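Local coordinates for ethanolamine utilization protein EutJ (PDB 3H1Q) that binds ATP within an actin-like ATPase fold and probably serves ethanolamine utilization, at residues A[44-47]-A[48-52]; A[79-82]-A[83-87]. All blocks are in the same frame, centred on the assembly; numbering follows the deposited sequence.

Contact 1 (A[44-47]-A[48-52]); sequences VTDQ and EGIPV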
ATOM      1  N   VAL A  44      -0.483  -2.394  13.850  1.00 33.72           N
ATOM      2  CA  VAL A  44      -0.373  -3.385  14.907  1.00 33.93           C
ATOM      3  C   VAL A  44      -1.533  -4.373  14.813  1.00 34.97           C
ATOM      4  O   VAL A  44      -2.663  -3.984  14.558  1.00 34.33           O
ATOM      5  CB  VAL A  44      -0.403  -2.738  16.339  1.00 34.00           C
ATOM      6  CG1 VAL A  44      -0.231  -3.812  17.419  1.00 33.18           C
ATOM      7  CG2 VAL A  44       0.654  -1.681  16.511  1.00 32.69           C
ATOM      8  N   THR A  45      -1.261  -5.649  15.058  1.00 36.56           N
ATOM      9  CA  THR A  45      -2.315  -6.658  15.076  1.00 37.91           C
ATOM     10  C   THR A  45      -2.070  -7.641  16.205  1.00 39.20           C
ATOM     11  O   THR A  45      -0.946  -7.775  16.664  1.00 39.01           O
ATOM     12  CB  THR A  45      -2.323  -7.517  13.783  1.00 37.86           C
ATOM     13  OG1 THR A  45      -1.281  -8.500  13.874  1.00 38.65           O
ATOM     14  CG2 THR A  45      -2.140  -6.697  12.517  1.00 35.78           C
ATOM     15  N   ASP A  46      -3.107  -8.366  16.612  1.00 41.33           N
ATOM     16  CA  ASP A  46      -2.924  -9.556  17.445  1.00 43.87           C
ATOM     17  C   ASP A  46      -2.250 -10.695  16.657  1.00 44.78           C
ATOM     18  O   ASP A  46      -1.919 -10.523  15.464  1.00 45.10           O
ATOM     19  CB  ASP A  46      -4.256 -10.032  17.960  1.00 44.44           C
ATOM     20  CG  ASP A  46      -5.145 -10.578  16.862  1.00 49.07           C
ATOM     21  OD1 ASP A  46      -4.831 -10.402  15.655  1.00 52.79           O
ATOM     22  OD2 ASP A  46      -6.189 -11.186  17.213  1.00 55.31           O
ATOM     23  N   GLN A  47      -2.054 -11.856  17.293  1.00 45.63           N
ATOM     24  CA  GLN A  47      -1.290 -12.947  16.643  1.00 46.39           C
ATOM     25  C   GLN A  47      -2.028 -13.573  15.470  1.00 46.26           C
ATOM     26  O   GLN A  47      -1.419 -14.255  14.663  1.00 46.70           O
ATOM     27  CB  GLN A  47      -0.852 -14.048  17.624  1.00 46.85           C
ATOM     28  CG  GLN A  47       0.321 -13.691  18.567  1.00 49.72           C
ATOM     29  CD  GLN A  47       1.662 -13.292  17.866  1.00 53.28           C
ATOM     30  OE1 GLN A  47       2.389 -12.442  18.378  1.00 54.72           O
ATOM     31  NE2 GLN A  47       1.989 -13.922  16.727  1.00 54.25           N
ATOM     32  N   GLU A  48      -3.332 -13.327  15.376  1.00 46.34           N
ATOM     33  CA  GLU A  48      -4.153 -13.815  14.276  1.00 46.29           C
ATOM     34  C   GLU A  48      -4.401 -12.700  13.256  1.00 45.28           C
ATOM     35  O   GLU A  48      -5.281 -12.792  12.404  1.00 46.04           O
ATOM     36  CB  GLU A  48      -5.493 -14.371  14.792  1.00 47.18           C
ATOM     37  CG  GLU A  48      -5.475 -15.052  16.190  1.00 51.10           C
ATOM     38  CD  GLU A  48      -4.218 -15.900  16.439  1.00 57.29           C
ATOM     39  OE1 GLU A  48      -3.806 -16.644  15.514  1.00 61.15           O
ATOM     40  OE2 GLU A  48      -3.630 -15.819  17.553  1.00 59.49           O
ATOM     41  N   GLY A  49      -3.641 -11.627  13.342  1.00 43.90           N
ATOM     42  CA  GLY A  49      -3.703 -10.621  12.305  1.00 42.19           C
ATOM     43  C   GLY A  49      -4.915  -9.727  12.360  1.00 40.88           C
ATOM     44  O   GLY A  49      -5.169  -8.959  11.431  1.00 40.80           O
ATOM     45  N   ILE A  50      -5.681  -9.805  13.433  1.00 39.52           N
ATOM     46  CA  ILE A  50      -6.729  -8.825  13.566  1.00 38.79           C
ATOM     47  C   ILE A  50      -6.104  -7.496  14.001  1.00 37.56           C
ATOM     48  O   ILE A  50      -5.327  -7.480  14.951  1.00 37.51           O
ATOM     49  CB  ILE A  50      -7.793  -9.237  14.545  1.00 38.78           C
ATOM     50  CG1 ILE A  50      -8.413 -10.551  14.113  1.00 38.68           C
ATOM     51  CG2 ILE A  50      -8.877  -8.181  14.564  1.00 39.82           C
ATOM     52  CD1 ILE A  50      -9.620 -10.913  14.954  1.00 38.28           C
ATOM     53  N   PRO A  51      -6.428  -6.397  13.284  1.00 36.15           N
ATOM     54  CA  PRO A  51      -5.968  -5.043  13.558  1.00 35.36           C
ATOM     55  C   PRO A  51      -6.248  -4.587  14.970  1.00 34.78           C
ATOM     56  O   PRO A  51      -7.346  -4.749  15.462  1.00 34.37           O
ATOM     57  CB  PRO A  51      -6.765  -4.193  12.570  1.00 35.39           C
ATOM     58  CG  PRO A  51      -7.023  -5.091  11.458  1.00 35.90           C
ATOM     59  CD  PRO A  51      -7.231  -6.445  12.057  1.00 35.74           C
ATOM     60  N   VAL A  52      -5.206  -4.041  15.602  1.00 35.24           N
ATOM     61  CA  VAL A  52      -5.224  -3.501  16.973  1.00 34.66           C
ATOM     62  C   VAL A  52      -5.020  -1.975  16.965  1.00 34.62           C
ATOM     63  O   VAL A  52      -5.658  -1.262  17.737  1.00 35.04           O
ATOM     64  CB  VAL A  52      -4.143  -4.151  17.822  1.00 34.12           C
ATOM     65  CG1 VAL A  52      -3.991  -3.415  19.111  1.00 33.82           C
ATOM     66  CG2 VAL A  52      -4.507  -5.577  18.086  1.00 33.78           C
TER
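Val52 N donates to Val44 O over 2.7 Å in a nearly straight bond, 168° at the hydrogen. Two residues nearer the turn, Asp46 N donates to Ile50 O at 2.9 Å, and Asp46 O then accepts twice. Gly49 N reaches it at 2.9 Å from well above the carbonyl plane, while Thr45 OG1 comes at 2.7 Å from close to that plane, so two donors grip one oxygen. The carboxylate of Asp46 works on the same loop: with CG between the backbone N and the carbonyl carbon (chi1 68°), it folds back over the turn, and OD1 accepts from Ile50 N, a bond whose modelled length is doubtful at this resolution, and weakly from Glu48 N. This bonding makes a 3:5 beta hairpin, a type I turn from Asp46 to Gly49 closed by a G1 beta bulge. Gly49 takes the positive phi of the bulge (76°), which favours glycine. The hairpin joins strands 39-45 and 51-58, the outer pair on one side of the five-stranded sheet of this actin-like fold. Between the two interstrand bonds, Thr45 and Pro51 form a non-hydrogen-bonded antiparallel pair with diverging side chains; Pro51 packs on Leu12, Leu13 and Leu16 of helix 3-18, and Thr45 on Leu266 and Ala269 of helix 263-269. Beside the turn, the Ile50 side chain crosses the carboxylate, its CB 3.4 Å from Asp46 OD1. CG1 of Val44 lies 3.9 Å from Val52 CB, while Val52 CG2 rests 3.5 Å from Asp46 N.

Contact 2 (A[79-82]-A[83-87]); sequences ELKA and KVERL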
ATOM      1  N   GLU A  79       7.266   9.355  15.166  1.00 40.94           N
ATOM      2  CA  GLU A  79       6.055  10.058  15.606  1.00 42.21           C
ATOM      3  C   GLU A  79       4.806   9.140  15.580  1.00 41.41           C
ATOM      4  O   GLU A  79       3.911   9.253  16.439  1.00 40.94           O
ATOM      5  CB  GLU A  79       5.862  11.409  14.883  1.00 42.81           C
ATOM      6  CG  GLU A  79       5.216  11.381  13.497  1.00 48.98           C
ATOM      7  CD  GLU A  79       5.618  12.614  12.613  1.00 58.68           C
ATOM      8  OE1 GLU A  79       6.845  12.804  12.304  1.00 60.44           O
ATOM      9  OE2 GLU A  79       4.693  13.390  12.217  1.00 61.21           O
ATOM     10  N   LEU A  80       4.802   8.206  14.621  1.00 40.32           N
ATOM     11  CA  LEU A  80       3.759   7.205  14.504  1.00 38.92           C
ATOM     12  C   LEU A  80       3.803   6.264  15.698  1.00 38.45           C
ATOM     13  O   LEU A  80       2.797   6.138  16.412  1.00 38.95           O
ATOM     14  CB  LEU A  80       3.879   6.425  13.192  1.00 38.77           C
ATOM     15  CG  LEU A  80       3.803   7.223  11.892  1.00 38.35           C
ATOM     16  CD1 LEU A  80       3.916   6.287  10.750  1.00 37.77           C
ATOM     17  CD2 LEU A  80       2.530   8.061  11.765  1.00 37.37           C
ATOM     18  N   LYS A  81       4.959   5.633  15.930  1.00 37.18           N
ATOM     19  CA  LYS A  81       5.143   4.752  17.079  1.00 36.17           C
ATOM     20  C   LYS A  81       4.625   5.381  18.351  1.00 36.08           C
ATOM     21  O   LYS A  81       4.029   4.702  19.186  1.00 36.69           O
ATOM     22  CB  LYS A  81       6.599   4.415  17.287  1.00 35.78           C
ATOM     23  CG  LYS A  81       6.813   3.267  18.230  1.00 34.90           C
ATOM     24  CD  LYS A  81       8.224   2.739  18.121  1.00 35.97           C
ATOM     25  CE  LYS A  81       9.070   3.163  19.306  1.00 37.02           C
ATOM     26  NZ  LYS A  81       8.874   2.254  20.460  1.00 37.99           N
ATOM     27  N   ALA A  82       4.826   6.681  18.498  1.00 35.46           N
ATOM     28  CA  ALA A  82       4.419   7.332  19.721  1.00 35.33           C
ATOM     29  C   ALA A  82       2.936   7.550  19.740  1.00 35.47           C
ATOM     30  O   ALA A  82       2.321   7.459  20.784  1.00 35.56           O
ATOM     31  CB  ALA A  82       5.133   8.624  19.892  1.00 35.13           C
ATOM     32  N   LYS A  83       2.351   7.853  18.590  1.00 36.27           N
ATOM     33  CA  LYS A  83       0.920   8.120  18.565  1.00 37.09           C
ATOM     34  C   LYS A  83       0.213   6.857  18.973  1.00 37.13           C
ATOM     35  O   LYS A  83      -0.649   6.867  19.858  1.00 37.16           O
ATOM     36  CB  LYS A  83       0.427   8.538  17.182  1.00 37.36           C
ATOM     37  CG  LYS A  83      -1.095   8.737  17.167  1.00 39.24           C
ATOM     38  CD  LYS A  83      -1.612   9.783  16.184  1.00 41.71           C
ATOM     39  CE  LYS A  83      -1.251   9.428  14.770  1.00 44.85           C
ATOM     40  NZ  LYS A  83      -1.779  10.441  13.804  1.00 49.88           N
ATOM     41  N   VAL A  84       0.603   5.774  18.311  1.00 36.86           N
ATOM     42  CA  VAL A  84      -0.017   4.487  18.511  1.00 36.39           C
ATOM     43  C   VAL A  84       0.219   4.093  19.952  1.00 36.90           C
ATOM     44  O   VAL A  84      -0.702   3.628  20.635  1.00 37.57           O
ATOM     45  CB  VAL A  84       0.524   3.453  17.510  1.00 36.10           C
ATOM     46  CG1 VAL A  84       0.325   2.032  18.015  1.00 35.12           C
ATOM     47  CG2 VAL A  84      -0.151   3.658  16.166  1.00 34.40           C
ATOM     48  N   GLU A  85       1.431   4.334  20.442  1.00 36.59           N
ATOM     49  CA  GLU A  85       1.713   4.030  21.831  1.00 36.31           C
ATOM     50  C   GLU A  85       0.877   4.797  22.853  1.00 36.06           C
ATOM     51  O   GLU A  85       0.496   4.226  23.838  1.00 35.74           O
ATOM     52  CB  GLU A  85       3.193   4.128  22.121  1.00 36.18           C
ATOM     53  CG  GLU A  85       3.922   2.899  21.655  1.00 37.82           C
ATOM     54  CD  GLU A  85       5.430   3.041  21.711  1.00 40.12           C
ATOM     55  OE1 GLU A  85       5.935   4.113  22.113  1.00 38.92           O
ATOM     56  OE2 GLU A  85       6.118   2.068  21.345  1.00 42.16           O
ATOM     57  N   ARG A  86       0.560   6.067  22.628  1.00 36.48           N
ATOM     58  CA  ARG A  86      -0.291   6.748  23.593  1.00 37.79           C
ATOM     59  C   ARG A  86      -1.726   6.166  23.558  1.00 38.26           C
ATOM     60  O   ARG A  86      -2.417   6.086  24.576  1.00 37.70           O
ATOM     61  CB  ARG A  86      -0.251   8.297  23.464  1.00 37.63           C
ATOM     62  CG  ARG A  86      -0.988   8.940  22.275  1.00 42.04           C
ATOM     63  CD  ARG A  86      -0.953  10.506  22.306  1.00 47.96           C
ATOM     64  NE  ARG A  86      -0.996  11.201  20.977  1.00 53.47           N
ATOM     65  CZ  ARG A  86       0.071  11.597  20.238  1.00 53.81           C
ATOM     66  NH1 ARG A  86       1.312  11.345  20.654  1.00 53.78           N
ATOM     67  NH2 ARG A  86      -0.091  12.241  19.065  1.00 51.78           N
ATOM     68  N   LEU A  87      -2.123   5.711  22.375  1.00 39.38           N
ATOM     69  CA  LEU A  87      -3.497   5.418  22.042  1.00 39.57           C
ATOM     70  C   LEU A  87      -3.729   4.024  22.510  1.00 41.05           C
ATOM     71  O   LEU A  87      -4.782   3.719  23.076  1.00 41.82           O
ATOM     72  CB  LEU A  87      -3.655   5.474  20.536  1.00 38.85           C
ATOM     73  CG  LEU A  87      -4.656   6.473  19.978  1.00 37.29           C
ATOM     74  CD1 LEU A  87      -4.568   7.799  20.679  1.00 33.44           C
ATOM     75  CD2 LEU A  87      -4.445   6.597  18.467  1.00 34.05           C
TER
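Glu79 O receives Lys83 N at 3.0 Å, the first of four successive i to i+4 bonds in the last turns of the amphipathic helix 70-87; the Glu79 carboxylate itself turns to a salt bridge with Lys57. Leu80 O takes Val84 N in an almost linear bond, 176° at the hydrogen, and a weak second one from Lys83 N. The side chains of Leu80 and Val84 both meet Leu42 and Ala55 of the neighbouring strands. Lys81 O accepts Glu85 N, and the two side chains bridge the same turn: CG of Lys81 stands anti to the backbone N (chi1 -166°) and the chain then bends at its far end, bringing NZ to 2.9 Å from Glu85 OE2, on the syn side and slightly out of the carboxylate plane. Leu92 binds both ends, its N giving to Glu85 OE2 and its O taking from Lys81 NZ. With an alanine here in place of Glu85, Lys81 would probably lose its counter-charge and Leu92 N an acceptor. Ala82 O bonds Arg86 N at 2.9 Å; beyond it the Arg86 guanidinium lays one face toward Lys83 CA, 3.8 Å above the plane of the group and offset toward its rim.

How the contacts relate
From the N terminus, contact 1 comes first: it closes the short turn between strands 39-45 and 51-58 and is complete before contact 2 opens. The chain then runs along strand 51-58 and, after a connection of eleven residues, into helix 70-87, whose last turns hold contact 2, which closes no loop but stays inside one helix. The two are thus in series, neither nested nor crossed, with centres about 16 Å apart. They touch where Val44 CG2 lies 4.0 Å from Val84 CG1. That touch belongs to a wider apolar seam, with Ile40 against Leu80 and Ala53 against Val84, seating the helix against the hairpin strands.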